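Local coordinates for resiniferatoxin-binding, phosphotriesterase-related protein (PDB 3K2G) that probably hydrolyses phosphoric diesters with a pair of zinc ions, as a TIM-barrel member of the phosphotriesterase family, at residues Gly134-Ser139 with Ile175-Val180; Lys190-Ala195 with Leu221-Glu226. All blocks are in the same frame, centred on the assembly; numbering follows the deposited sequence.

Contact 1: residues Gly134-Ser139 with Ile175-Val180. With ZN (zinc ion), chain J; ZN (zinc ion), chain I; DTV ((2S,3S)-1,4-dimercaptobutane-2,3-diol), chain K.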
# COMPACT_ATOMS: atom_id res chain seq x y z
N GLY B 134 -14.84 -37.44 -7.69
CA GLY B 134 -15.35 -36.91 -6.44
C GLY B 134 -16.62 -36.10 -6.62
O GLY B 134 -17.20 -36.07 -7.71
N TYR B 135 -17.05 -35.45 -5.55
CA TYR B 135 -18.27 -34.64 -5.56
C TYR B 135 -17.97 -33.15 -5.53
O TYR B 135 -16.97 -32.71 -4.96
CB TYR B 135 -19.16 -35.04 -4.39
CG TYR B 135 -19.71 -36.44 -4.56
CD1 TYR B 135 -20.80 -36.69 -5.40
CD2 TYR B 135 -19.11 -37.53 -3.92
CE1 TYR B 135 -21.27 -37.99 -5.60
CE2 TYR B 135 -19.58 -38.83 -4.12
CZ TYR B 135 -20.66 -39.05 -4.96
OH TYR B 135 -21.10 -40.34 -5.17
N TYR B 136 -18.88 -32.37 -6.12
CA TYR B 136 -18.75 -30.93 -6.20
C TYR B 136 -19.54 -30.24 -5.10
O TYR B 136 -19.79 -30.83 -4.04
CB TYR B 136 -19.22 -30.48 -7.58
CG TYR B 136 -18.71 -29.13 -8.01
CD1 TYR B 136 -17.38 -28.77 -7.80
CD2 TYR B 136 -19.54 -28.23 -8.68
CE1 TYR B 136 -16.88 -27.55 -8.25
CE2 TYR B 136 -19.05 -27.01 -9.14
CZ TYR B 136 -17.73 -26.68 -8.92
OH TYR B 136 -17.22 -25.49 -9.39
N LEU B 137 -19.93 -28.99 -5.33
CA LEU B 137 -20.69 -28.24 -4.34
C LEU B 137 -22.00 -28.92 -3.97
O LEU B 137 -22.59 -29.65 -4.78
CB LEU B 137 -20.94 -26.81 -4.85
CG LEU B 137 -19.68 -25.97 -5.09
CD1 LEU B 137 -20.06 -24.65 -5.74
CD2 LEU B 137 -18.96 -25.74 -3.78
N ALA B 138 -22.45 -28.67 -2.75
CA ALA B 138 -23.69 -29.25 -2.22
C ALA B 138 -24.87 -29.27 -3.20
O ALA B 138 -25.37 -30.34 -3.55
CB ALA B 138 -24.08 -28.50 -0.94
N SER B 139 -25.31 -28.09 -3.63
CA SER B 139 -26.45 -27.99 -4.54
C SER B 139 -26.36 -28.84 -5.81
O SER B 139 -27.37 -29.03 -6.50
CB SER B 139 -26.67 -26.52 -4.93
OG SER B 139 -25.47 -25.92 -5.38
N ILE B 175 -7.81 -36.57 -8.30
CA ILE B 175 -8.98 -36.65 -7.45
C ILE B 175 -9.60 -35.27 -7.42
O ILE B 175 -9.13 -34.41 -6.66
CB ILE B 175 -8.63 -37.02 -6.00
CG1 ILE B 175 -7.98 -38.40 -5.96
CG2 ILE B 175 -9.87 -36.93 -5.13
CD1 ILE B 175 -7.72 -38.94 -4.57
N GLY B 176 -10.63 -35.00 -8.20
CA GLY B 176 -11.11 -33.65 -8.02
C GLY B 176 -11.88 -32.62 -8.80
O GLY B 176 -12.43 -32.79 -9.88
N GLU B 177 -11.86 -31.50 -8.08
CA GLU B 177 -12.53 -30.24 -8.30
C GLU B 177 -13.55 -30.61 -7.23
O GLU B 177 -14.74 -30.78 -7.50
CB GLU B 177 -13.19 -30.12 -9.67
CG GLU B 177 -14.33 -29.08 -9.73
CD GLU B 177 -13.93 -27.69 -10.22
OE1 GLU B 177 -13.64 -26.81 -9.38
OE2 GLU B 177 -13.91 -27.49 -11.45
N ILE B 178 -13.05 -30.82 -6.01
CA ILE B 178 -13.92 -31.16 -4.90
C ILE B 178 -14.58 -29.88 -4.43
O ILE B 178 -13.90 -28.89 -4.16
CB ILE B 178 -13.16 -31.79 -3.71
CG1 ILE B 178 -12.35 -33.01 -4.16
CG2 ILE B 178 -14.15 -32.21 -2.63
CD1 ILE B 178 -13.18 -34.14 -4.75
N GLY B 179 -15.91 -29.89 -4.34
CA GLY B 179 -16.63 -28.70 -3.95
C GLY B 179 -16.62 -28.24 -2.50
O GLY B 179 -16.94 -29.00 -1.58
N VAL B 180 -16.24 -26.99 -2.30
CA VAL B 180 -16.23 -26.36 -0.99
C VAL B 180 -16.84 -24.97 -1.22
O VAL B 180 -16.25 -24.13 -1.91
CB VAL B 180 -14.81 -26.20 -0.42
CG1 VAL B 180 -14.87 -25.52 0.94
CG2 VAL B 180 -14.15 -27.58 -0.30
ZN ZN J . -14.67 -24.68 -9.40
ZN ZN I . -13.77 -25.67 -12.77
S1 DTV K . -19.62 -21.62 -8.20
C1 DTV K . -19.35 -23.16 -9.21
C2 DTV K . -20.06 -23.13 -10.56
O2 DTV K . -19.56 -22.03 -11.30
C3 DTV K . -19.81 -24.43 -11.34
O3 DTV K . -18.43 -24.57 -11.59
C4 DTV K . -20.54 -24.47 -12.68
S4 DTV K . -21.12 -26.13 -13.10
O HOH W 1 -16.08 -22.85 -10.06
O HOH W 2 -14.70 -24.48 -11.51
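Gly-134 lays its CA 3.9 Å from CD1 of Ile-178, where the loop after strand 128-131 of this TIM barrel runs past strand 175-178 toward the binuclear zinc centre. Glycine suits the spot because a beta carbon would run into that methyl and press on the carbonyl oxygen before it. Tyr-135 supplies the backbone bond: its O accepts from Gly-179 N at 3.1 Å, nearly straight at 165° and on a carbonyl lone pair, while the CA-H of Ile-178 adds a weak contact to the same oxygen. Its side chain leaves the contact, and its hydroxyl is hydrogen-bonded to Glu-156. The side chain of Tyr-136 starts away from the other segment, but CG lies anti to the backbone N (chi1 -159°) and the ring returns obliquely across Glu-177, CE1 lying 3.3 Å from Glu-177 CG. A tyrosine is long enough to bring OH to the zinc of chain J, a long bond of 2.7 Å with the metal in the ring plane, and to hydrogen-bond O3 of the bound dithiol. Glu-177 bridges the metals, OE1 binding this same zinc at 2.4 Å and OE2 the zinc of chain I; a water bridges them too. His-209 and His-238 add to the former, His-34, His-36 and Asp-304 to the latter. Gly-179 CA comes within 3.5 Å of Tyr-136 C; a beta carbon here would hit that atom and Leu-137 N. Leu-137 sets CG over the centre of one Tyr-136 ring face; CD1 lines the dithiol pocket and CD2 rests 3.3 Å from Val-180 N.

Contact 2: residues Lys190-Ala195 with Leu221-Glu226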
# COMPACT_ATOMS: atom_id res chain seq x y z
N LYS B 190 -17.68 -33.62 4.54
CA LYS B 190 -17.65 -35.07 4.45
C LYS B 190 -17.05 -35.45 3.11
O LYS B 190 -16.23 -36.36 3.00
CB LYS B 190 -19.06 -35.65 4.55
CG LYS B 190 -19.11 -37.18 4.52
CD LYS B 190 -20.54 -37.69 4.40
CE LYS B 190 -21.16 -37.27 3.08
NZ LYS B 190 -22.61 -37.61 3.00
N SER B 191 -17.48 -34.74 2.07
CA SER B 191 -16.99 -34.98 0.73
C SER B 191 -15.48 -34.80 0.68
O SER B 191 -14.76 -35.64 0.14
CB SER B 191 -17.66 -34.00 -0.25
OG SER B 191 -17.06 -34.06 -1.53
N LEU B 192 -15.00 -33.69 1.23
CA LEU B 192 -13.57 -33.39 1.24
C LEU B 192 -12.77 -34.39 2.06
O LEU B 192 -11.65 -34.74 1.69
CB LEU B 192 -13.32 -31.97 1.78
CG LEU B 192 -11.86 -31.52 1.75
CD1 LEU B 192 -11.32 -31.60 0.33
CD2 LEU B 192 -11.74 -30.10 2.29
N ARG B 193 -13.33 -34.85 3.18
CA ARG B 193 -12.64 -35.83 4.02
C ARG B 193 -12.50 -37.14 3.26
O ARG B 193 -11.45 -37.78 3.31
CB ARG B 193 -13.42 -36.06 5.32
CG ARG B 193 -13.38 -34.87 6.29
CD ARG B 193 -14.04 -35.22 7.62
NE ARG B 193 -13.97 -34.13 8.59
CZ ARG B 193 -12.85 -33.69 9.15
NH1 ARG B 193 -11.69 -34.25 8.85
NH2 ARG B 193 -12.89 -32.69 10.02
N GLY B 194 -13.55 -37.53 2.54
CA GLY B 194 -13.49 -38.76 1.77
C GLY B 194 -12.47 -38.64 0.65
O GLY B 194 -11.77 -39.59 0.32
N ALA B 195 -12.38 -37.44 0.08
CA ALA B 195 -11.43 -37.20 -1.00
C ALA B 195 -10.00 -37.27 -0.47
O ALA B 195 -9.12 -37.85 -1.11
CB ALA B 195 -11.69 -35.84 -1.63
N LEU B 221 -6.93 -26.76 3.97
CA LEU B 221 -5.66 -27.48 4.13
C LEU B 221 -5.56 -28.14 5.51
O LEU B 221 -4.97 -29.21 5.64
CB LEU B 221 -4.47 -26.54 3.92
CG LEU B 221 -4.29 -26.01 2.49
CD1 LEU B 221 -2.99 -25.21 2.40
CD2 LEU B 221 -4.26 -27.18 1.49
N ASP B 222 -6.14 -27.50 6.52
CA ASP B 222 -6.12 -28.07 7.87
C ASP B 222 -6.82 -29.42 7.84
O ASP B 222 -6.37 -30.39 8.46
CB ASP B 222 -6.85 -27.15 8.86
CG ASP B 222 -6.02 -25.95 9.30
OD1 ASP B 222 -4.85 -25.82 8.87
OD2 ASP B 222 -6.53 -25.14 10.09
N LEU B 223 -7.94 -29.49 7.12
CA LEU B 223 -8.71 -30.73 7.02
C LEU B 223 -7.96 -31.78 6.20
O LEU B 223 -7.87 -32.95 6.59
CB LEU B 223 -10.08 -30.44 6.40
CG LEU B 223 -11.01 -31.63 6.22
CD1 LEU B 223 -12.45 -31.15 6.15
CD2 LEU B 223 -10.63 -32.39 4.95
N VAL B 224 -7.42 -31.38 5.06
CA VAL B 224 -6.68 -32.31 4.23
C VAL B 224 -5.49 -32.85 5.03
O VAL B 224 -5.12 -34.02 4.92
CB VAL B 224 -6.18 -31.63 2.95
CG1 VAL B 224 -5.15 -32.48 2.26
CG2 VAL B 224 -7.35 -31.37 2.02
N GLU B 225 -4.90 -31.99 5.85
CA GLU B 225 -3.75 -32.35 6.67
C GLU B 225 -4.11 -33.36 7.76
O GLU B 225 -3.43 -34.38 7.91
CB GLU B 225 -3.16 -31.09 7.28
CG GLU B 225 -1.89 -31.29 8.07
CD GLU B 225 -1.25 -29.97 8.45
OE1 GLU B 225 -1.87 -29.19 9.21
OE2 GLU B 225 -0.13 -29.70 7.98
N GLU B 226 -5.16 -33.09 8.52
CA GLU B 226 -5.55 -33.99 9.60
C GLU B 226 -6.08 -35.33 9.09
O GLU B 226 -6.24 -36.27 9.88
CB GLU B 226 -6.59 -33.33 10.53
CG GLU B 226 -7.93 -33.01 9.90
CD GLU B 226 -8.86 -32.31 10.88
OE1 GLU B 226 -8.51 -31.21 11.36
OE2 GLU B 226 -9.94 -32.87 11.18
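The guanidinium of Arg-193 has Leu-223 CD1 over the centre of one face, 4.0 Å above the plane, and the carboxylate of Glu-226 at its edge. There NH1 and NH2 both donate to the single oxygen OE2 of Glu-226, each at 3.2 Å and both bent, at 145° and 147°. They reach OE2 from the same face of the carboxylate, above its plane, while OE2 stays close to the guanidinium plane. These bonds are additions: the stronger partner of NH1 is Glu-227, just after the segment, and Glu-189 pairs with NE. Extended from CG to NE, the arginine crosses Leu-223 and can carry its charge to the edge of the interface. Deeper in, Leu-192 and Leu-223 slide past each other in opposite directions. Both are apolar, and their branches mesh, Leu-223 CD2 meeting CG of Leu-192 at 3.5 Å and its CD2 as well; Leu-192 CD1 also nears Val-224 CG2. The two helices, neighbours on the outside of the barrel, approach to 9.4 Å between local axes. The arginine's positive charge would be expected to offset the repulsion among the three carboxylates, while Leu-223 covers one of its faces and links the ionic edge to the apolar interior.

Contact 1 closes before contact 2 opens along the chain, and their centres lie 12 Å apart on the same side of the chain's centre. Strand 175-178 of contact 1 is followed in the chain by helix 186-202 of contact 2; strand 206-208 and helix 217-226 repeat the step, in the beta-alpha alternation of a TIM barrel. The two contacts also touch directly: Ser-191 OG packs 3.6 Å from Ile-178 CG2, and the CB of Ala-195 lies 3.8 Å from Ile-178 CD1. Contact 1 carries the metal-binding Glu-177 and, through Ile-178, meets the helix layer that contact 2 joins, with Ile-178 packed between loop and helix.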